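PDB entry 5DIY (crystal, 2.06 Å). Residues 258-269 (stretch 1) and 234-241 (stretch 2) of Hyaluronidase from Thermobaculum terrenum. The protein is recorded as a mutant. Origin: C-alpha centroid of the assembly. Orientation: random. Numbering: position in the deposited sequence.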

# COMPACT_ATOMS: atom_id res chain seq x y z
N PRO C 258 0.78 1.84 6.65
CA PRO C 258 -0.35 2.43 5.93
C PRO C 258 0.04 3.41 4.84
O PRO C 258 1.22 3.62 4.57
CB PRO C 258 -1.12 3.14 7.05
CG PRO C 258 -0.05 3.57 7.99
CD PRO C 258 1.12 2.65 7.84
N MET C 259 -0.96 4.00 4.19
CA MET C 259 -0.72 5.03 3.19
C MET C 259 -0.39 6.36 3.86
O MET C 259 -0.80 6.61 5.00
CB MET C 259 -1.96 5.21 2.29
CG MET C 259 -2.36 3.96 1.53
SD MET C 259 -3.73 4.24 0.39
CE MET C 259 -5.11 4.15 1.51
N ALA C 260 0.33 7.21 3.13
CA ALA C 260 0.49 8.62 3.54
C ALA C 260 -0.85 9.39 3.60
O ALA C 260 -0.89 10.51 4.10
CB ALA C 260 1.48 9.32 2.63
N LEU C 261 -1.91 8.81 3.03
CA LEU C 261 -3.30 9.23 3.24
C LEU C 261 -3.91 8.53 4.47
O LEU C 261 -4.34 7.37 4.36
CB LEU C 261 -4.14 8.88 1.99
CG LEU C 261 -3.65 9.39 0.64
CD1 LEU C 261 -4.56 8.88 -0.46
CD2 LEU C 261 -3.58 10.91 0.64
N PRO C 262 -3.92 9.20 5.64
CA PRO C 262 -4.36 8.50 6.86
C PRO C 262 -5.84 8.17 6.94
O PRO C 262 -6.20 7.10 7.42
CB PRO C 262 -3.99 9.49 7.99
CG PRO C 262 -3.89 10.82 7.33
CD PRO C 262 -3.39 10.54 5.94
N GLU C 263 -6.69 9.10 6.52
CA GLU C 263 -8.13 8.90 6.59
C GLU C 263 -8.56 7.79 5.63
O GLU C 263 -9.35 6.92 6.00
CB GLU C 263 -8.88 10.22 6.30
CG GLU C 263 -10.33 10.22 6.76
CD GLU C 263 -10.50 10.17 8.27
OE1 GLU C 263 -9.59 10.59 9.01
OE2 GLU C 263 -11.57 9.71 8.71
N ALA C 264 -8.01 7.79 4.42
CA ALA C 264 -8.25 6.71 3.45
C ALA C 264 -7.74 5.36 3.95
O ALA C 264 -8.36 4.33 3.65
CB ALA C 264 -7.62 7.05 2.10
N SER C 265 -6.64 5.35 4.70
CA SER C 265 -6.10 4.11 5.28
C SER C 265 -7.04 3.45 6.28
O SER C 265 -6.96 2.24 6.49
CB SER C 265 -4.74 4.35 5.97
OG SER C 265 -3.74 4.73 5.05
N LYS C 266 -7.92 4.22 6.90
CA LYS C 266 -8.83 3.68 7.91
C LYS C 266 -9.75 2.58 7.39
O LYS C 266 -10.15 1.71 8.17
CB LYS C 266 -9.66 4.79 8.56
CG LYS C 266 -8.83 5.75 9.40
CD LYS C 266 -9.71 6.84 9.97
CE LYS C 266 -8.92 7.86 10.77
NZ LYS C 266 -9.85 8.83 11.42
N LEU C 267 -10.07 2.61 6.10
CA LEU C 267 -10.92 1.60 5.48
C LEU C 267 -10.24 0.21 5.51
O LEU C 267 -10.79 -0.72 6.11
CB LEU C 267 -11.36 2.03 4.06
CG LEU C 267 -12.77 1.68 3.61
CD1 LEU C 267 -12.94 2.10 2.15
CD2 LEU C 267 -13.06 0.19 3.77
N PRO C 268 -9.05 0.05 4.90
CA PRO C 268 -8.35 -1.24 5.02
C PRO C 268 -7.83 -1.56 6.42
O PRO C 268 -7.82 -2.73 6.80
CB PRO C 268 -7.18 -1.11 4.02
CG PRO C 268 -7.00 0.35 3.83
CD PRO C 268 -8.37 0.94 3.94
N LEU C 269 -7.41 -0.54 7.18
CA LEU C 269 -6.98 -0.76 8.57
C LEU C 269 -8.09 -1.30 9.47
O LEU C 269 -7.83 -2.12 10.35
CB LEU C 269 -6.35 0.51 9.17
CG LEU C 269 -4.99 0.94 8.60
CD1 LEU C 269 -4.58 2.27 9.21
CD2 LEU C 269 -3.92 -0.12 8.81
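Stretch 2 (234-241) ELHIGPYD

No hydrogen bond joins these two stretches, although three backbone carbonyl oxygens of stretch 2 come close to stretch 1; the nearest stretch 1 atom to each is a carbon. The shortest such approach is from Pro268 CB to Gly238 O, 3.3 Å, and the same ring lies with CG 3.5 Å from His236 O and CD 3.9 Å from Ile237 O. Three successive carbonyls meet one apolar ring; because proline has no N-H, Pro268 cannot donate to them, and the packing there rests on van der Waals contact.

Stretch 2 forms neither helix nor strand. Its phi/psi values run from -86/101 at Leu235 through -85/75 at His236 to -105/0 at Ile237, then return to extended values, -70/164 at Gly238 and -68/150 at Pro239. A weak bond from Ile237 N to Leu235 O, 3.0 Å, spans the bend. With no regular axis on this side, direction is best read from the order of contacts: Leu235 meets Leu261, Ile237 meets Ala264 and Leu267, and Tyr240 meets Pro268, so the later residues of stretch 2 lie against later residues of stretch 1, but only as a general trend. Met259 departs from this order by reaching His236 and Ile237, and Pro268 spans His236 to Tyr240. The nearest CA atoms are those of Pro268 and Pro239, 5.0 Å apart, yet the CA-to-CB bond of Pro239 points away and its side chain stays out of the contact.

On stretch 1, a loop leads into a helix that is kinked where the N atoms of Leu267 and Pro268 lack a bond to the preceding turn; for Pro268 this follows from its ring. Ser265 helps hold the loop to the helix: its OG donates to Leu261 O at 2.8 Å and accepts from Met259 N at 3.0 Å.

Ile237 is the apolar centre of the contact, with 70 Å² covered, equal to Pro268. Ile237 CG2 lies 4.0 Å from Ala264 O and 4.4 Å from Met259 CE, while Ile237 CB is 4.2 Å from Leu267 CD1. Met259, with chi angles m, t, m, also brings CE to 3.4 Å from His236 O and SD to 4.1 Å from His236 CB. The His236 imidazole leads away from stretch 1, and His236 NE2 donates to Glu234 OE1 at 2.7 Å with an angle of 159°. Two further contacts are long: Leu261 CD1 to Leu235 CD1 measures 4.5 Å, and Pro268 O to Tyr240 CB 4.4 Å. In total, 372 Å² is buried, both sides summed.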

# COMPACT_ATOMS: atom_id res chain seq x y z
N GLU C 234 -1.90 4.09 -7.11
CA GLU C 234 -2.89 3.10 -6.68
C GLU C 234 -3.56 3.49 -5.38
O GLU C 234 -2.88 3.73 -4.39
CB GLU C 234 -2.22 1.74 -6.50
CG GLU C 234 -1.60 1.21 -7.78
CD GLU C 234 -0.55 0.14 -7.54
OE1 GLU C 234 -0.46 -0.42 -6.43
OE2 GLU C 234 0.18 -0.14 -8.51
N LEU C 235 -4.90 3.54 -5.38
CA LEU C 235 -5.65 3.74 -4.16
C LEU C 235 -5.88 2.39 -3.48
O LEU C 235 -6.77 1.62 -3.87
CB LEU C 235 -6.99 4.44 -4.42
CG LEU C 235 -7.84 4.74 -3.18
CD1 LEU C 235 -7.12 5.70 -2.24
CD2 LEU C 235 -9.20 5.30 -3.60
N HIS C 236 -5.07 2.11 -2.46
CA HIS C 236 -5.15 0.84 -1.73
C HIS C 236 -6.20 0.90 -0.64
O HIS C 236 -5.88 0.99 0.55
CB HIS C 236 -3.79 0.47 -1.13
CG HIS C 236 -2.73 0.18 -2.15
ND1 HIS C 236 -1.39 0.20 -1.84
CD2 HIS C 236 -2.82 -0.12 -3.46
CE1 HIS C 236 -0.69 -0.10 -2.92
NE2 HIS C 236 -1.53 -0.30 -3.92
N ILE C 237 -7.47 0.83 -1.05
CA ILE C 237 -8.59 0.83 -0.10
C ILE C 237 -9.25 -0.53 0.09
O ILE C 237 -10.18 -0.64 0.89
CB ILE C 237 -9.64 1.92 -0.43
CG1 ILE C 237 -10.12 1.83 -1.89
CG2 ILE C 237 -9.08 3.29 -0.10
CD1 ILE C 237 -11.44 2.52 -2.14
N GLY C 238 -8.77 -1.56 -0.61
CA GLY C 238 -9.36 -2.90 -0.51
C GLY C 238 -9.10 -3.57 0.83
O GLY C 238 -8.21 -3.14 1.57
N PRO C 239 -9.86 -4.63 1.14
CA PRO C 239 -9.69 -5.26 2.45
C PRO C 239 -8.35 -5.96 2.62
O PRO C 239 -7.76 -6.43 1.64
CB PRO C 239 -10.83 -6.29 2.48
CG PRO C 239 -10.98 -6.69 1.05
CD PRO C 239 -10.76 -5.41 0.28
N TYR C 240 -7.87 -5.99 3.86
CA TYR C 240 -6.79 -6.88 4.26
C TYR C 240 -7.14 -8.31 3.82
O TYR C 240 -8.29 -8.74 3.98
CB TYR C 240 -6.62 -6.83 5.78
CG TYR C 240 -5.32 -7.38 6.31
CD1 TYR C 240 -4.11 -6.77 6.00
CD2 TYR C 240 -5.30 -8.49 7.15
CE1 TYR C 240 -2.91 -7.27 6.50
CE2 TYR C 240 -4.11 -9.00 7.65
CZ TYR C 240 -2.92 -8.38 7.33
OH TYR C 240 -1.76 -8.88 7.84
N ASP C 241 -6.18 -9.02 3.22
CA ASP C 241 -6.50 -10.32 2.63
C ASP C 241 -5.28 -11.21 2.44
O ASP C 241 -4.14 -10.73 2.43
CB ASP C 241 -7.19 -10.12 1.27
CG ASP C 241 -8.22 -11.20 0.94
OD1 ASP C 241 -8.29 -12.24 1.64
OD2 ASP C 241 -8.95 -11.00 -0.04